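Local atomic coordinates of putative oxidoreductase (Pseudomonas putida, PDB entry 3L6D), a protein that probably binds NADP and acts as an oxidoreductase related to reductive aminases, with an N-terminal domain like that of 6-phosphogluconate dehydrogenase. Residues B[61-66]-B[86-91]; B[81-86]-B[109-114]; B[101-106]-B[122-127]. All coordinates share one frame; numbering follows the deposited sequence.

Contact 1: residues B[61-66]-B[86-91]; sequences AALSAS and PGVARA
The only flat group in play between Leu63, Ser64 and Ala91 is a backbone one, the carbonyl of Ala91. Leu63 CB lies 3.8 Å from Ala91 O, which also accepts a short bond of 2.6 Å from water 1. The same water hydrogen-bonds Ser64 OG at 3.1 Å, so one solvent molecule ties the two helices where direct hydrogen bonds are lacking. Ser64 OG also hydrogen-bonds Lys60 O one turn back in its own helix. Apart from this polar link the contact is aliphatic. Ala91 points its methyl at helix 59-65, CB lying 4.0 Å from Leu63 CB and 3.8 Å from Ser64 OG. Leu63, with CG turned anti to its carbonyl carbon (chi1 -69°), lays CD1 against Val88 CG1 at 3.7 Å, the two side chains crossing at about a right angle. Helix 59-65 thus packs on the short helix 88-92, whose N-cap is Gly87, within the Rossmann-type domain, which probably binds the dinucleotide. The chemistry implies a buried apolar seam closed at its solvent side by a water bridge.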
loop_
_atom_site.group_PDB
_atom_site.type_symbol
_atom_site.label_atom_id
_atom_site.label_comp_id
_atom_site.label_asym_id
_atom_site.label_seq_id
_atom_site.Cartn_x
_atom_site.Cartn_y
_atom_site.Cartn_z
ATOM N N ALA B 61 27.730 -31.378 -15.380
ATOM C CA ALA B 61 28.014 -30.688 -16.637
ATOM C C ALA B 61 27.513 -29.223 -16.644
ATOM O O ALA B 61 28.185 -28.332 -17.151
ATOM C CB ALA B 61 27.425 -31.476 -17.839
ATOM N N ALA B 62 26.329 -29.013 -16.110
ATOM C CA ALA B 62 25.733 -27.669 -16.002
ATOM C C ALA B 62 26.584 -26.753 -15.085
ATOM O O ALA B 62 26.834 -25.573 -15.408
ATOM C CB ALA B 62 24.322 -27.786 -15.496
ATOM N N LEU B 63 27.067 -27.317 -13.965
ATOM C CA LEU B 63 27.960 -26.586 -13.061
ATOM C C LEU B 63 29.254 -26.186 -13.725
ATOM O O LEU B 63 29.719 -25.042 -13.540
ATOM C CB LEU B 63 28.248 -27.389 -11.774
ATOM C CG LEU B 63 27.024 -27.528 -10.874
ATOM C CD1 LEU B 63 27.326 -28.549 -9.733
ATOM C CD2 LEU B 63 26.645 -26.147 -10.301
ATOM N N SER B 64 29.802 -27.101 -14.540
ATOM C CA SER B 64 31.081 -26.887 -15.193
ATOM C C SER B 64 30.948 -25.884 -16.321
ATOM O O SER B 64 31.890 -25.138 -16.623
ATOM C CB SER B 64 31.673 -28.229 -15.707
ATOM O OG SER B 64 32.012 -29.069 -14.600
ATOM N N ALA B 65 29.767 -25.846 -16.931
ATOM C CA ALA B 65 29.585 -25.095 -18.199
ATOM C C ALA B 65 29.642 -23.584 -18.043
ATOM O O ALA B 65 29.901 -22.882 -19.025
ATOM C CB ALA B 65 28.271 -25.478 -18.874
ATOM N N SER B 66 29.364 -23.081 -16.838
ATOM C CA SER B 66 29.227 -21.611 -16.624
ATOM C C SER B 66 29.907 -21.213 -15.325
ATOM O O SER B 66 29.991 -22.026 -14.437
ATOM C CB SER B 66 27.730 -21.267 -16.503
ATOM O OG SER B 66 26.998 -21.771 -17.613
ATOM N N PRO B 86 26.545 -37.743 -8.664
ATOM C CA PRO B 86 27.929 -38.157 -9.012
ATOM C C PRO B 86 28.810 -37.016 -9.529
ATOM O O PRO B 86 28.450 -36.370 -10.526
ATOM C CB PRO B 86 27.727 -39.221 -10.109
ATOM C CG PRO B 86 26.275 -39.120 -10.516
ATOM C CD PRO B 86 25.536 -38.590 -9.335
ATOM N N GLY B 87 29.926 -36.761 -8.836
ATOM C CA GLY B 87 30.937 -35.764 -9.266
ATOM C C GLY B 87 30.538 -34.299 -9.111
ATOM O O GLY B 87 31.209 -33.384 -9.606
ATOM N N VAL B 88 29.429 -34.072 -8.436
ATOM C CA VAL B 88 28.958 -32.722 -8.231
ATOM C C VAL B 88 29.907 -31.946 -7.333
ATOM O O VAL B 88 30.285 -30.835 -7.674
ATOM C CB VAL B 88 27.498 -32.708 -7.717
ATOM C CG1 VAL B 88 27.090 -31.301 -7.240
ATOM C CG2 VAL B 88 26.595 -33.159 -8.847
ATOM N N ALA B 89 30.326 -32.545 -6.212
ATOM C CA ALA B 89 31.225 -31.862 -5.289
ATOM C C ALA B 89 32.432 -31.299 -6.032
ATOM O O ALA B 89 32.740 -30.085 -5.917
ATOM C CB ALA B 89 31.660 -32.779 -4.161
ATOM N N ARG B 90 33.091 -32.149 -6.816
ATOM C CA ARG B 90 34.224 -31.710 -7.602
ATOM C C ARG B 90 33.845 -30.555 -8.555
ATOM O O ARG B 90 34.619 -29.620 -8.705
ATOM C CB ARG B 90 34.885 -32.900 -8.328
ATOM C CG ARG B 90 36.346 -32.706 -8.733
ATOM C CD ARG B 90 36.441 -32.724 -10.244
ATOM N NE ARG B 90 37.687 -32.210 -10.841
ATOM C CZ ARG B 90 37.971 -30.912 -11.030
ATOM N NH1 ARG B 90 37.126 -29.956 -10.616
ATOM N NH2 ARG B 90 39.117 -30.560 -11.610
ATOM N N ALA B 91 32.648 -30.594 -9.151
ATOM C CA ALA B 91 32.252 -29.551 -10.126
ATOM C C ALA B 91 31.815 -28.222 -9.508
ATOM O O ALA B 91 31.687 -27.228 -10.224
ATOM C CB ALA B 91 31.174 -30.080 -11.070
HETATM O O HOH W 1 33.045 -27.221 -12.398
#

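Contact 2: residues B[81-86]-B[109-114]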
loop_
_atom_site.group_PDB
_atom_site.type_symbol
_atom_site.label_atom_id
_atom_site.label_comp_id
_atom_site.label_asym_id
_atom_site.label_seq_id
_atom_site.Cartn_x
_atom_site.Cartn_y
_atom_site.Cartn_z
ATOM N N GLU B 81 19.816 -33.371 -2.754
ATOM C CA GLU B 81 19.848 -34.442 -3.767
ATOM C C GLU B 81 20.696 -34.060 -5.015
ATOM O O GLU B 81 21.580 -34.830 -5.467
ATOM C CB GLU B 81 18.420 -34.790 -4.168
ATOM C CG GLU B 81 18.318 -35.789 -5.313
ATOM C CD GLU B 81 16.880 -36.116 -5.690
ATOM O OE1 GLU B 81 15.989 -35.235 -5.561
ATOM O OE2 GLU B 81 16.644 -37.271 -6.129
ATOM N N VAL B 82 20.428 -32.869 -5.552
ATOM C CA VAL B 82 21.220 -32.320 -6.650
ATOM C C VAL B 82 22.707 -32.284 -6.271
ATOM O O VAL B 82 23.555 -32.764 -7.034
ATOM C CB VAL B 82 20.697 -30.903 -7.080
ATOM C CG1 VAL B 82 21.746 -30.144 -7.870
ATOM C CG2 VAL B 82 19.412 -31.022 -7.888
ATOM N N LEU B 83 23.010 -31.762 -5.082
ATOM C CA LEU B 83 24.391 -31.587 -4.618
ATOM C C LEU B 83 25.114 -32.911 -4.308
ATOM O O LEU B 83 26.352 -32.962 -4.280
ATOM C CB LEU B 83 24.452 -30.680 -3.373
ATOM C CG LEU B 83 24.475 -29.136 -3.438
ATOM C CD1 LEU B 83 25.228 -28.556 -4.650
ATOM C CD2 LEU B 83 23.093 -28.643 -3.425
ATOM N N GLY B 84 24.342 -33.964 -4.065
ATOM C CA GLY B 84 24.908 -35.277 -3.738
ATOM C C GLY B 84 25.192 -36.128 -4.961
ATOM O O GLY B 84 25.845 -37.165 -4.859
HETATM N N MSE B 85 24.723 -35.686 -6.125
HETATM C CA MSE B 85 24.854 -36.486 -7.355
HETATM C C MSE B 85 26.314 -36.749 -7.770
HETATM O O MSE B 85 27.225 -36.075 -7.274
HETATM C CB MSE B 85 24.041 -35.857 -8.490
HETATM C CG MSE B 85 22.565 -36.197 -8.406
HETATM SE SE MSE B 85 21.455 -35.148 -9.627
HETATM C CE MSE B 85 20.367 -36.664 -10.285
ATOM N N PRO B 86 26.545 -37.743 -8.664
ATOM C CA PRO B 86 27.929 -38.157 -9.012
ATOM C C PRO B 86 28.810 -37.016 -9.529
ATOM O O PRO B 86 28.450 -36.370 -10.526
ATOM C CB PRO B 86 27.727 -39.221 -10.109
ATOM C CG PRO B 86 26.275 -39.120 -10.516
ATOM C CD PRO B 86 25.536 -38.590 -9.335
ATOM N N LEU B 109 22.616 -22.075 6.008
ATOM C CA LEU B 109 23.996 -22.074 6.524
ATOM C C LEU B 109 24.691 -23.405 6.268
ATOM O O LEU B 109 25.902 -23.441 5.994
ATOM C CB LEU B 109 24.093 -21.651 8.002
ATOM C CG LEU B 109 23.856 -20.152 8.262
ATOM C CD1 LEU B 109 23.727 -19.868 9.758
ATOM C CD2 LEU B 109 24.934 -19.229 7.609
ATOM N N ALA B 110 23.920 -24.496 6.351
ATOM C CA ALA B 110 24.448 -25.811 6.016
ATOM C C ALA B 110 24.802 -25.896 4.511
ATOM O O ALA B 110 25.811 -26.506 4.145
ATOM C CB ALA B 110 23.474 -26.914 6.421
ATOM N N LEU B 111 23.981 -25.283 3.657
ATOM C CA LEU B 111 24.242 -25.299 2.184
ATOM C C LEU B 111 25.427 -24.462 1.784
ATOM O O LEU B 111 26.252 -24.881 0.952
ATOM C CB LEU B 111 23.054 -24.797 1.402
ATOM C CG LEU B 111 21.936 -25.813 1.391
ATOM C CD1 LEU B 111 20.614 -25.098 1.036
ATOM C CD2 LEU B 111 22.308 -26.914 0.425
ATOM N N GLN B 112 25.481 -23.266 2.359
ATOM C CA GLN B 112 26.650 -22.428 2.265
ATOM C C GLN B 112 27.883 -23.238 2.667
ATOM O O GLN B 112 28.831 -23.336 1.907
ATOM C CB GLN B 112 26.488 -21.194 3.166
ATOM C CG GLN B 112 27.528 -20.120 2.881
ATOM C CD GLN B 112 27.325 -18.890 3.728
ATOM O OE1 GLN B 112 27.568 -18.913 4.922
ATOM N NE2 GLN B 112 26.894 -17.816 3.112
ATOM N N GLY B 113 27.850 -23.875 3.848
ATOM C CA GLY B 113 28.977 -24.708 4.299
ATOM C C GLY B 113 29.400 -25.770 3.309
ATOM O O GLY B 113 30.594 -25.931 3.026
ATOM N N LEU B 114 28.421 -26.488 2.774
ATOM C CA LEU B 114 28.652 -27.527 1.794
ATOM C C LEU B 114 29.316 -26.998 0.520
ATOM O O LEU B 114 30.304 -27.564 0.037
ATOM C CB LEU B 114 27.319 -28.183 1.429
ATOM C CG LEU B 114 27.308 -29.565 0.754
ATOM C CD1 LEU B 114 26.017 -30.362 1.071
ATOM C CD2 LEU B 114 27.511 -29.483 -0.726
#
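Leu83 of helix 76-84 and Leu114 of helix 105-117 make the closest backbone approach, 8.7 Å between their CA atoms, a spacing that only side chains can bridge. The two helices lie side by side in the Rossmann-type domain, where they follow the adjacent parallel strands 68-71 and 96-99, and their contact shows how neighbouring helices of an alpha/beta layer are joined, here by three leucines with His80 beside them. Leu83 is the residue common to both leucine pairs. Its CB points toward helix 105-117, and its branched end is shared between two leucines one turn apart. Leu114 also points across; with its CG anti to the backbone N (chi1 -162°), the side chain stretches out from the helix and brings CD2 to 4.1 Å from Leu83 CG, the two chains crossing obliquely. Leu111 leaves its helix at a slant, yet its CD2 methyl reaches the interface while CD1 goes toward Asn103. The chi2 of Leu83, -34°, departs from a staggered value and turns its two methyls within this shared position. Around the leucines, His80 touches both Leu111 and Leu114, while Phe71 of strand 68-71 lies against Leu83, so this leucine also packs on the sheet. No hydrogen bond links the two segments. The second leucine pair meets more loosely, methyl to methyl, with Leu83 CD2 4.3 Å from Leu111 CD2.

Contact 3: residues B[101-106]-B[122-127]; sequences TTNAQD and YVKGMI
Lys124 extends from strand 121-128 to Asn103 and Thr101, in the loop that leads from strand 96-99 into helix 105-117. These elements form a beta-alpha-beta unit of the Rossmann-type domain, and the contact illustrates how a long side chain can span the gap between a strand and the loop at the C-terminal end of the neighbouring strand. Lys124 CB leaves the strand obliquely to the loop. From there the chain runs nearly straight: CG sits anti to the backbone N (chi1 173°) and the next two torsions are also extended. This aliphatic part makes no close approach to 101-106; the side chain instead packs beside Leu173 of helix 169-199 and Thr144 of strand 140-145. Only at the last bond does it turn (chi4 58°), swinging the amino group toward the loop. There NZ lies against the flank of Asn103, 3.5 Å from Asn103 CB and 3.8 Å from Asn103 OD1, with the two side chains crossing at a slant. Neither approach is a hydrogen bond; on the other branch of the amide, Asn103 ND2 bonds weakly to Asn76 OD1. Thr101 OG1 hydrogen-bonds Leu73 N, while the carbonyl oxygen of Thr101 stands 4.1 Å from Lys124 NZ. Water 2 bridges the two from one side, accepting a bond of 2.7 Å from Lys124 NZ and lying 2.8 Å from Thr101 O, to which it can donate.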
loop_
_atom_site.group_PDB
_atom_site.type_symbol
_atom_site.label_atom_id
_atom_site.label_comp_id
_atom_site.label_asym_id
_atom_site.label_seq_id
_atom_site.Cartn_x
_atom_site.Cartn_y
_atom_site.Cartn_z
ATOM N N THR B 101 15.880 -21.170 -4.154
ATOM C CA THR B 101 14.937 -22.207 -3.661
ATOM C C THR B 101 14.504 -21.816 -2.254
ATOM O O THR B 101 15.355 -21.513 -1.432
ATOM C CB THR B 101 15.594 -23.587 -3.555
ATOM O OG1 THR B 101 15.956 -24.078 -4.846
ATOM C CG2 THR B 101 14.643 -24.624 -2.888
ATOM N N THR B 102 13.198 -21.817 -1.975
ATOM C CA THR B 102 12.715 -21.561 -0.598
ATOM C C THR B 102 13.082 -22.640 0.430
ATOM O O THR B 102 12.852 -23.840 0.237
ATOM C CB THR B 102 11.222 -21.291 -0.558
ATOM O OG1 THR B 102 10.914 -20.359 -1.594
ATOM C CG2 THR B 102 10.834 -20.699 0.794
ATOM N N ASN B 103 13.532 -22.143 1.573
ATOM C CA ASN B 103 14.507 -22.758 2.433
ATOM C C ASN B 103 14.060 -22.426 3.861
ATOM O O ASN B 103 13.384 -21.408 4.072
ATOM C CB ASN B 103 15.842 -22.037 2.085
ATOM C CG ASN B 103 17.026 -22.499 2.899
ATOM O OD1 ASN B 103 17.556 -21.734 3.720
ATOM N ND2 ASN B 103 17.501 -23.715 2.635
ATOM N N ALA B 104 14.420 -23.274 4.829
ATOM C CA ALA B 104 14.311 -22.910 6.259
ATOM C C ALA B 104 15.616 -22.233 6.723
ATOM O O ALA B 104 16.700 -22.524 6.176
ATOM C CB ALA B 104 13.983 -24.125 7.123
ATOM N N GLN B 105 15.508 -21.346 7.723
ATOM C CA GLN B 105 16.612 -20.440 8.112
ATOM C C GLN B 105 17.974 -21.119 8.394
ATOM O O GLN B 105 19.007 -20.684 7.868
ATOM C CB GLN B 105 16.177 -19.466 9.232
ATOM C CG GLN B 105 17.305 -18.998 10.179
ATOM C CD GLN B 105 17.234 -17.517 10.540
ATOM O OE1 GLN B 105 16.187 -16.872 10.405
ATOM N NE2 GLN B 105 18.367 -16.965 10.988
ATOM N N ASP B 106 17.954 -22.185 9.198
ATOM C CA ASP B 106 19.145 -23.012 9.473
ATOM C C ASP B 106 19.743 -23.708 8.233
ATOM O O ASP B 106 20.976 -23.891 8.129
ATOM C CB ASP B 106 18.845 -24.052 10.578
ATOM C CG ASP B 106 17.475 -24.745 10.409
ATOM O OD1 ASP B 106 16.426 -24.061 10.401
ATOM O OD2 ASP B 106 17.441 -25.991 10.313
ATOM N N TYR B 122 28.653 -19.523 -2.335
ATOM C CA TYR B 122 27.219 -19.705 -2.210
ATOM C C TYR B 122 26.528 -18.351 -2.064
ATOM O O TYR B 122 26.895 -17.562 -1.183
ATOM C CB TYR B 122 26.922 -20.587 -0.999
ATOM C CG TYR B 122 25.448 -20.755 -0.780
ATOM C CD1 TYR B 122 24.725 -21.723 -1.489
ATOM C CD2 TYR B 122 24.768 -19.943 0.128
ATOM C CE1 TYR B 122 23.358 -21.885 -1.269
ATOM C CE2 TYR B 122 23.404 -20.082 0.333
ATOM C CZ TYR B 122 22.711 -21.046 -0.379
ATOM O OH TYR B 122 21.348 -21.160 -0.167
ATOM N N VAL B 123 25.611 -18.032 -2.973
ATOM C CA VAL B 123 24.762 -16.843 -2.798
ATOM C C VAL B 123 23.310 -17.245 -2.687
ATOM O O VAL B 123 22.803 -18.024 -3.534
ATOM C CB VAL B 123 24.925 -15.841 -4.003
ATOM C CG1 VAL B 123 24.017 -14.629 -3.814
ATOM C CG2 VAL B 123 26.380 -15.391 -4.151
ATOM N N LYS B 124 22.625 -16.751 -1.665
ATOM C CA LYS B 124 21.194 -17.044 -1.543
ATOM C C LYS B 124 20.451 -15.834 -2.141
ATOM O O LYS B 124 20.830 -14.711 -1.883
ATOM C CB LYS B 124 20.778 -17.198 -0.072
ATOM C CG LYS B 124 19.254 -17.332 0.134
ATOM C CD LYS B 124 18.924 -17.362 1.691
ATOM C CE LYS B 124 17.388 -17.585 1.914
ATOM N NZ LYS B 124 17.016 -18.876 1.237
ATOM N N GLY B 125 19.426 -16.069 -2.959
ATOM C CA GLY B 125 18.666 -14.942 -3.500
ATOM C C GLY B 125 17.183 -15.061 -3.128
ATOM O O GLY B 125 16.662 -16.176 -2.917
HETATM N N MSE B 126 16.539 -13.907 -2.977
HETATM C CA MSE B 126 15.081 -13.800 -2.852
HETATM C C MSE B 126 14.624 -12.792 -3.912
HETATM O O MSE B 126 15.096 -11.658 -3.953
HETATM C CB MSE B 126 14.672 -13.330 -1.456
HETATM C CG MSE B 126 14.541 -14.442 -0.403
HETATM SE SE MSE B 126 15.496 -13.988 1.266
HETATM C CE MSE B 126 17.116 -13.571 0.277
ATOM N N ILE B 127 13.684 -13.200 -4.731
ATOM C CA ILE B 127 13.204 -12.277 -5.710
ATOM C C ILE B 127 11.839 -11.762 -5.313
ATOM O O ILE B 127 10.926 -12.511 -5.142
ATOM C CB ILE B 127 13.237 -12.842 -7.102
ATOM C CG1 ILE B 127 12.681 -11.838 -8.063
ATOM C CG2 ILE B 127 12.479 -14.101 -7.192
ATOM C CD1 ILE B 127 13.366 -11.852 -9.307
HETATM O O HOH W 2 17.095 -19.292 -1.433
#

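All three contacts are largely buried and belong to one Rossmann-type domain, which probably binds the dinucleotide, but they lie at different distances from the centre of the chain, contact 1 farthest at about 28 Å and contact 3 nearest at about 11 Å, though none is a surface contact. Contacts 1 and 2 share Pro86 in their ranges and touch where Val88 CG1 packs 3.5 Å from Leu83 O. Contacts 2 and 3 both draw on helix 105-117, with Leu111 touching Asn103 and Tyr122. Chemistry follows place: helix-to-helix packing is purely aliphatic in contact 2 and gains a water bridge at its exposed margin in contact 1, whereas the loop-to-strand junction of contact 3 relies on an amino group and water.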